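Local coordinates for deoxyribose-phosphate aldolase (Toxoplasma gondii, PDB 4EIV), which belongs to the aldolase enzymes of the deoxyribose-phosphate aldolase family, built as a single-domain beta/alpha (TIM) barrel that pairs into a dimer, at residues A[194-207]-A[247-259]. Residues are numbered along the deposited sequence; the frame is centred on the assembly and turned at random.
Sequences ATMFTVHLISIALR and ADFLMQMIFENGP
Gln-252 and Asn-257 reach across from one outer helix of a beta/alpha barrel to its neighbour, in a helix-helix contact that is apolar at its start and polar along most of its length. Helices 196-207 and 247-257 run roughly parallel, their axes 10.8 Å apart at closest approach and inclined by 31°, flanking strand 233-237, where Ile-236 receives Ala-194 and Val-199. Phe-249 has a ring long enough to reach both residues at the N-terminal end: its CE1 meets Val-199 CG2 at 3.8 Å, and its CZ lies against Ala-194, whose small methyl lets the ring come close. There Thr-195 and Thr-198 close the first turn with a capping box.

Gln-252 reaches across because its chain runs fully extended (chi1 180°), and its NE2 gives a nearly straight bond of 2.9 Å to Met-196 O. That oxygen already accepts from His-200 N, so it is gripped twice. The other NE2 hydrogen goes to Glu-256 OE2 at 3.0 Å; both acceptors lie close to the amide plane, fixing its rotation. Val-199 CG1 packs against the same amide at CD.

Nearer the C-terminal ends, Asn-257 ND2 donates to Ser-203 OG at 2.9 Å, the acceptor lying in the amide plane; Ser-203 OG in turn donates to Val-199 O, a short side chain relaying the bond into the helix backbone. Asn-257 OD1 takes a weak bond from Arg-207 NH2 and one from each of two waters; one water also donates to Ser-203 O, while the other accepts from Arg-207 NE. Amide bonds thus join the middle and C-terminal parts of the contact, with bridging water in the latter alone; such directional bonds are consistent with a defined register between the helices.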
ATOM      1  N   ALA A 194      21.782   5.789  -2.729  1.00 23.85           N
ATOM      2  CA  ALA A 194      21.039   6.226  -1.569  1.00 24.33           C
ATOM      3  C   ALA A 194      21.653   5.724  -0.288  1.00 24.67           C
ATOM      4  O   ALA A 194      22.137   4.592  -0.207  1.00 26.51           O
ATOM      5  CB  ALA A 194      19.582   5.741  -1.634  1.00 24.46           C
ATOM      6  N   THR A 195      21.602   6.576   0.731  1.00 24.68           N
ATOM      7  CA  THR A 195      21.954   6.156   2.092  1.00 25.68           C
ATOM      8  C   THR A 195      20.841   6.631   3.019  1.00 25.27           C
ATOM      9  O   THR A 195      20.014   7.473   2.649  1.00 24.34           O
ATOM     10  CB  THR A 195      23.252   6.763   2.595  1.00 27.73           C
ATOM     11  OG1 THR A 195      23.136   8.182   2.570  1.00 28.52           O
ATOM     12  CG2 THR A 195      24.471   6.300   1.769  1.00 29.58           C
ATOM     13  N   MET A 196      20.815   6.074   4.218  1.00 26.14           N
ATOM     14  CA  MET A 196      19.868   6.523   5.231  1.00 26.53           C
ATOM     15  C   MET A 196      19.984   8.052   5.386  1.00 25.77           C
ATOM     16  O   MET A 196      18.988   8.776   5.451  1.00 25.34           O
ATOM     17  CB  MET A 196      20.174   5.779   6.528  1.00 29.01           C
ATOM     18  CG  MET A 196      19.292   6.093   7.694  1.00 32.63           C
ATOM     19  SD  MET A 196      19.762   5.037   9.077  1.00 41.81           S
ATOM     20  CE  MET A 196      18.731   5.771  10.355  1.00 45.49           C
ATOM     21  N   PHE A 197      21.215   8.544   5.403  1.00 25.30           N
ATOM     22  CA  PHE A 197      21.492   9.974   5.550  1.00 27.09           C
ATOM     23  C   PHE A 197      20.860  10.785   4.442  1.00 26.26           C
ATOM     24  O   PHE A 197      20.151  11.740   4.722  1.00 26.11           O
ATOM     25  CB  PHE A 197      23.025  10.185   5.603  1.00 28.57           C
ATOM     26  CG  PHE A 197      23.456  11.623   5.594  1.00 31.83           C
ATOM     27  CD1 PHE A 197      23.335  12.405   6.714  1.00 34.68           C
ATOM     28  CD2 PHE A 197      23.986  12.182   4.449  1.00 33.62           C
ATOM     29  CE1 PHE A 197      23.742  13.741   6.703  1.00 37.27           C
ATOM     30  CE2 PHE A 197      24.407  13.503   4.431  1.00 35.76           C
ATOM     31  CZ  PHE A 197      24.268  14.277   5.552  1.00 37.15           C
ATOM     32  N   THR A 198      21.097  10.407   3.188  1.00 24.85           N
ATOM     33  CA  THR A 198      20.522  11.208   2.102  1.00 24.80           C
ATOM     34  C   THR A 198      19.011  11.087   2.027  1.00 24.03           C
ATOM     35  O   THR A 198      18.326  12.055   1.679  1.00 24.53           O
ATOM     36  CB  THR A 198      21.180  10.921   0.733  1.00 25.18           C
ATOM     37  OG1 THR A 198      20.921   9.585   0.276  1.00 27.55           O
ATOM     38  CG2 THR A 198      22.658  11.184   0.781  1.00 27.97           C
ATOM     39  N   VAL A 199      18.464   9.908   2.300  1.00 23.51           N
ATOM     40  CA  VAL A 199      17.005   9.770   2.281  1.00 23.33           C
ATOM     41  C   VAL A 199      16.377  10.652   3.377  1.00 23.35           C
ATOM     42  O   VAL A 199      15.307  11.231   3.176  1.00 23.66           O
ATOM     43  CB  VAL A 199      16.575   8.279   2.402  1.00 23.13           C
ATOM     44  CG1 VAL A 199      15.056   8.144   2.669  1.00 25.03           C
ATOM     45  CG2 VAL A 199      16.982   7.521   1.154  1.00 24.38           C
ATOM     46  N   HIS A 200      17.014  10.732   4.538  1.00 24.76           N
ATOM     47  CA  HIS A 200      16.518  11.592   5.608  1.00 25.46           C
ATOM     48  C   HIS A 200      16.484  13.073   5.183  1.00 25.94           C
ATOM     49  O   HIS A 200      15.473  13.761   5.351  1.00 25.96           O
ATOM     50  CB  HIS A 200      17.381  11.371   6.867  1.00 27.13           C
ATOM     51  CG  HIS A 200      16.988  12.220   8.030  1.00 29.25           C
ATOM     52  ND1 HIS A 200      17.819  13.169   8.576  1.00 35.05           N
ATOM     53  CD2 HIS A 200      15.827  12.295   8.716  1.00 31.42           C
ATOM     54  CE1 HIS A 200      17.203  13.761   9.581  1.00 35.91           C
ATOM     55  NE2 HIS A 200      15.992  13.250   9.689  1.00 35.45           N
ATOM     56  N   LEU A 201      17.567  13.546   4.565  1.00 25.22           N
ATOM     57  CA  LEU A 201      17.618  14.925   4.101  1.00 26.68           C
ATOM     58  C   LEU A 201      16.588  15.243   3.040  1.00 25.51           C
ATOM     59  O   LEU A 201      15.956  16.296   3.063  1.00 26.89           O
ATOM     60  CB  LEU A 201      19.027  15.280   3.606  1.00 27.73           C
ATOM     61  CG  LEU A 201      20.124  15.335   4.657  1.00 30.88           C
ATOM     62  CD1 LEU A 201      21.394  15.845   3.995  1.00 34.09           C
ATOM     63  CD2 LEU A 201      19.715  16.237   5.821  1.00 33.66           C
ATOM     64  N   ILE A 202      16.443  14.328   2.085  1.00 24.90           N
ATOM     65  CA  ILE A 202      15.465  14.509   1.038  1.00 25.70           C
ATOM     66  C   ILE A 202      14.042  14.540   1.621  1.00 24.61           C
ATOM     67  O   ILE A 202      13.203  15.348   1.209  1.00 25.80           O
ATOM     68  CB  ILE A 202      15.643  13.432  -0.053  1.00 25.29           C
ATOM     69  CG1 ILE A 202      16.959  13.703  -0.788  1.00 26.40           C
ATOM     70  CG2 ILE A 202      14.476  13.466  -1.043  1.00 27.14           C
ATOM     71  CD1 ILE A 202      17.420  12.584  -1.716  1.00 28.25           C
ATOM     72  N   SER A 203      13.768  13.655   2.571  1.00 25.63           N
ATOM     73  CA  SER A 203      12.471  13.605   3.227  1.00 26.23           C
ATOM     74  C   SER A 203      12.147  14.898   3.944  1.00 27.69           C
ATOM     75  O   SER A 203      11.026  15.387   3.841  1.00 28.04           O
ATOM     76  CB  SER A 203      12.414  12.435   4.202  1.00 26.57           C
ATOM     77  OG  SER A 203      12.492  11.193   3.516  1.00 26.94           O
ATOM     78  N   ILE A 204      13.127  15.473   4.635  1.00 27.84           N
ATOM     79  CA  ILE A 204      12.913  16.753   5.319  1.00 30.77           C
ATOM     80  C   ILE A 204      12.596  17.843   4.299  1.00 30.29           C
ATOM     81  O   ILE A 204      11.667  18.644   4.472  1.00 32.41           O
ATOM     82  CB  ILE A 204      14.149  17.176   6.106  1.00 31.99           C
ATOM     83  CG1 ILE A 204      14.352  16.238   7.290  1.00 33.91           C
ATOM     84  CG2 ILE A 204      14.012  18.618   6.612  1.00 34.79           C
ATOM     85  CD1 ILE A 204      15.703  16.433   7.951  1.00 36.96           C
ATOM     86  N   ALA A 205      13.377  17.891   3.223  1.00 30.20           N
ATOM     87  CA  ALA A 205      13.165  18.894   2.190  1.00 31.15           C
ATOM     88  C   ALA A 205      11.762  18.826   1.609  1.00 31.91           C
ATOM     89  O   ALA A 205      11.080  19.848   1.433  1.00 34.01           O
ATOM     90  CB  ALA A 205      14.204  18.752   1.078  1.00 30.32           C
ATOM     91  N   LEU A 206      11.317  17.620   1.296  1.00 30.83           N
ATOM     92  CA  LEU A 206       9.987  17.453   0.740  1.00 33.21           C
ATOM     93  C   LEU A 206       8.896  17.823   1.751  1.00 34.34           C
ATOM     94  O   LEU A 206       7.922  18.480   1.391  1.00 36.02           O
ATOM     95  CB  LEU A 206       9.808  16.035   0.244  1.00 32.58           C
ATOM     96  CG  LEU A 206       8.464  15.730  -0.385  1.00 37.04           C
ATOM     97  CD1 LEU A 206       8.097  16.727  -1.468  1.00 39.47           C
ATOM     98  CD2 LEU A 206       8.501  14.323  -0.915  1.00 39.22           C
ATOM     99  N   ARG A 207       9.064  17.423   3.011  1.00 34.08           N
ATOM    100  CA  ARG A 207       8.094  17.735   4.070  1.00 36.42           C
ATOM    101  C   ARG A 207       7.928  19.241   4.193  1.00 38.14           C
ATOM    102  O   ARG A 207       6.809  19.754   4.220  1.00 39.92           O
ATOM    103  CB  ARG A 207       8.565  17.146   5.410  1.00 36.56           C
ATOM    104  CG  ARG A 207       7.572  17.348   6.570  1.00 39.43           C
ATOM    105  CD  ARG A 207       7.963  16.584   7.845  1.00 42.30           C
ATOM    106  NE  ARG A 207       8.331  15.198   7.530  1.00 42.62           N
ATOM    107  CZ  ARG A 207       9.561  14.673   7.579  1.00 44.16           C
ATOM    108  NH1 ARG A 207      10.609  15.366   8.020  1.00 45.09           N
ATOM    109  NH2 ARG A 207       9.745  13.404   7.220  1.00 44.45           N
ATOM    110  N   ALA A 247      15.282  -3.387   2.069  1.00 29.95           N
ATOM    111  CA  ALA A 247      14.221  -3.464   3.090  1.00 29.06           C
ATOM    112  C   ALA A 247      14.364  -2.403   4.198  1.00 29.17           C
ATOM    113  O   ALA A 247      13.358  -1.892   4.730  1.00 29.31           O
ATOM    114  CB  ALA A 247      14.161  -4.869   3.728  1.00 30.13           C
ATOM    115  N   ASP A 248      15.599  -2.069   4.550  1.00 29.22           N
ATOM    116  CA  ASP A 248      15.843  -1.047   5.561  1.00 28.91           C
ATOM    117  C   ASP A 248      15.178   0.272   5.133  1.00 28.19           C
ATOM    118  O   ASP A 248      14.610   1.002   5.952  1.00 27.71           O
ATOM    119  CB  ASP A 248      17.349  -0.839   5.791  1.00 30.23           C
ATOM    120  CG  ASP A 248      17.986  -1.926   6.635  1.00 34.23           C
ATOM    121  OD1 ASP A 248      19.067  -2.414   6.262  1.00 37.40           O
ATOM    122  OD2 ASP A 248      17.430  -2.279   7.694  1.00 38.65           O
ATOM    123  N   PHE A 249      15.242   0.577   3.845  1.00 26.96           N
ATOM    124  CA  PHE A 249      14.624   1.799   3.352  1.00 26.35           C
ATOM    125  C   PHE A 249      13.101   1.825   3.516  1.00 26.13           C
ATOM    126  O   PHE A 249      12.531   2.893   3.705  1.00 27.56           O
ATOM    127  CB  PHE A 249      15.044   2.091   1.906  1.00 25.95           C
ATOM    128  CG  PHE A 249      16.487   2.507   1.762  1.00 25.60           C
ATOM    129  CD1 PHE A 249      16.931   3.710   2.302  1.00 26.10           C
ATOM    130  CD2 PHE A 249      17.393   1.726   1.059  1.00 26.39           C
ATOM    131  CE1 PHE A 249      18.239   4.112   2.161  1.00 26.95           C
ATOM    132  CE2 PHE A 249      18.710   2.131   0.899  1.00 25.55           C
ATOM    133  CZ  PHE A 249      19.151   3.313   1.464  1.00 26.83           C
ATOM    134  N   LEU A 250      12.426   0.670   3.395  1.00 25.68           N
ATOM    135  CA  LEU A 250      10.971   0.648   3.611  1.00 26.41           C
ATOM    136  C   LEU A 250      10.634   1.080   5.027  1.00 26.41           C
ATOM    137  O   LEU A 250       9.699   1.839   5.234  1.00 26.97           O
ATOM    138  CB  LEU A 250      10.392  -0.742   3.360  1.00 26.19           C
ATOM    139  CG  LEU A 250      10.459  -1.254   1.922  1.00 25.78           C
ATOM    140  CD1 LEU A 250      10.030  -2.730   1.844  1.00 28.47           C
ATOM    141  CD2 LEU A 250       9.605  -0.400   1.028  1.00 27.98           C
ATOM    142  N   MET A 251      11.362   0.547   6.004  1.00 26.28           N
ATOM    143  CA  MET A 251      11.140   0.919   7.396  1.00 26.97           C
ATOM    144  C   MET A 251      11.449   2.380   7.655  1.00 26.59           C
ATOM    145  O   MET A 251      10.706   3.057   8.383  1.00 27.63           O
ATOM    146  CB  MET A 251      11.961   0.029   8.328  1.00 27.29           C
ATOM    147  CG  MET A 251      11.514  -1.417   8.302  1.00 31.55           C
ATOM    148  SD  MET A 251       9.802  -1.678   8.826  1.00 33.54           S
ATOM    149  CE  MET A 251       9.945  -1.608  10.617  1.00 33.24           C
ATOM    150  N   GLN A 252      12.538   2.880   7.068  1.00 26.12           N
ATOM    151  CA  GLN A 252      12.869   4.297   7.187  1.00 25.97           C
ATOM    152  C   GLN A 252      11.748   5.177   6.626  1.00 26.20           C
ATOM    153  O   GLN A 252      11.350   6.147   7.256  1.00 28.10           O
ATOM    154  CB  GLN A 252      14.182   4.617   6.463  1.00 25.30           C
ATOM    155  CG  GLN A 252      14.566   6.082   6.551  1.00 27.11           C
ATOM    156  CD  GLN A 252      15.898   6.433   5.918  1.00 26.26           C
ATOM    157  OE1 GLN A 252      16.474   5.651   5.173  1.00 27.38           O
ATOM    158  NE2 GLN A 252      16.397   7.628   6.227  1.00 26.04           N
ATOM    159  N   MET A 253      11.236   4.818   5.452  1.00 26.29           N
ATOM    160  CA  MET A 253      10.153   5.583   4.850  1.00 25.98           C
ATOM    161  C   MET A 253       8.903   5.591   5.741  1.00 27.44           C
ATOM    162  O   MET A 253       8.297   6.632   5.938  1.00 27.86           O
ATOM    163  CB  MET A 253       9.783   5.002   3.497  1.00 25.90           C
ATOM    164  CG  MET A 253      10.740   5.330   2.393  1.00 25.94           C
ATOM    165  SD  MET A 253      10.680   7.081   1.903  1.00 29.42           S
ATOM    166  CE  MET A 253       9.095   7.323   1.204  1.00 29.09           C
ATOM    167  N   ILE A 254       8.509   4.428   6.272  1.00 27.36           N
ATOM    168  CA  ILE A 254       7.312   4.395   7.136  1.00 28.48           C
ATOM    169  C   ILE A 254       7.494   5.262   8.379  1.00 29.62           C
ATOM    170  O   ILE A 254       6.620   6.064   8.742  1.00 29.74           O
ATOM    171  CB  ILE A 254       6.936   2.978   7.561  1.00 27.98           C
ATOM    172  CG1 ILE A 254       6.526   2.149   6.350  1.00 27.79           C
ATOM    173  CG2 ILE A 254       5.826   3.009   8.619  1.00 29.49           C
ATOM    174  CD1 ILE A 254       6.462   0.651   6.618  1.00 29.90           C
ATOM    175  N   PHE A 255       8.654   5.128   9.022  1.00 29.18           N
ATOM    176  CA  PHE A 255       8.922   5.858  10.253  1.00 31.47           C
ATOM    177  C   PHE A 255       8.980   7.367  10.010  1.00 31.77           C
ATOM    178  O   PHE A 255       8.385   8.137  10.759  1.00 33.81           O
ATOM    179  CB  PHE A 255      10.213   5.349  10.908  1.00 32.01           C
ATOM    180  CG  PHE A 255      10.456   5.917  12.272  1.00 34.41           C
ATOM    181  CD1 PHE A 255       9.699   5.490  13.354  1.00 35.53           C
ATOM    182  CD2 PHE A 255      11.419   6.895  12.472  1.00 35.28           C
ATOM    183  CE1 PHE A 255       9.909   6.018  14.622  1.00 37.73           C
ATOM    184  CE2 PHE A 255      11.637   7.435  13.747  1.00 39.00           C
ATOM    185  CZ  PHE A 255      10.878   6.989  14.814  1.00 39.29           C
ATOM    186  N   GLU A 256       9.709   7.788   8.977  1.00 31.02           N
ATOM    187  CA  GLU A 256       9.879   9.219   8.734  1.00 31.16           C
ATOM    188  C   GLU A 256       8.737   9.878   7.979  1.00 31.08           C
ATOM    189  O   GLU A 256       8.383  11.008   8.286  1.00 32.46           O
ATOM    190  CB  GLU A 256      11.174   9.504   7.985  1.00 31.19           C
ATOM    191  CG  GLU A 256      12.417   9.003   8.703  1.00 32.44           C
ATOM    192  CD  GLU A 256      13.680   9.646   8.166  1.00 35.48           C
ATOM    193  OE1 GLU A 256      13.595  10.803   7.696  1.00 37.17           O
ATOM    194  OE2 GLU A 256      14.755   9.015   8.250  1.00 37.09           O
ATOM    195  N   ASN A 257       8.175   9.170   7.005  1.00 29.62           N
ATOM    196  CA  ASN A 257       7.159   9.748   6.123  1.00 29.64           C
ATOM    197  C   ASN A 257       5.768   9.163   6.241  1.00 29.78           C
ATOM    198  O   ASN A 257       4.855   9.646   5.582  1.00 30.56           O
ATOM    199  CB  ASN A 257       7.676   9.629   4.689  1.00 29.14           C
ATOM    200  CG  ASN A 257       8.983  10.376   4.502  1.00 28.38           C
ATOM    201  OD1 ASN A 257       9.101  11.523   4.959  1.00 30.99           O
ATOM    202  ND2 ASN A 257       9.973   9.739   3.855  1.00 28.82           N
ATOM    203  N   GLY A 258       5.604   8.146   7.075  1.00 30.26           N
ATOM    204  CA  GLY A 258       4.303   7.543   7.312  1.00 30.36           C
ATOM    205  C   GLY A 258       3.999   6.343   6.438  1.00 29.61           C
ATOM    206  O   GLY A 258       4.532   6.209   5.334  1.00 28.60           O
ATOM    207  N   PRO A 259       3.092   5.465   6.900  1.00 30.43           N
ATOM    208  CA  PRO A 259       2.742   4.300   6.106  1.00 30.48           C
ATOM    209  C   PRO A 259       2.167   4.624   4.738  1.00 30.80           C
ATOM    210  O   PRO A 259       2.380   3.872   3.775  1.00 32.29           O
ATOM    211  CB  PRO A 259       1.727   3.555   6.998  1.00 31.78           C
ATOM    212  CG  PRO A 259       1.283   4.536   7.998  1.00 34.07           C
ATOM    213  CD  PRO A 259       2.398   5.486   8.197  1.00 32.64           C
TER
HETATM  214  O   HOH W   1       8.897  13.744   3.264  1.00 35.41           O
HETATM  215  O   HOH W   2       7.086  13.217   6.298  1.00 91.66           O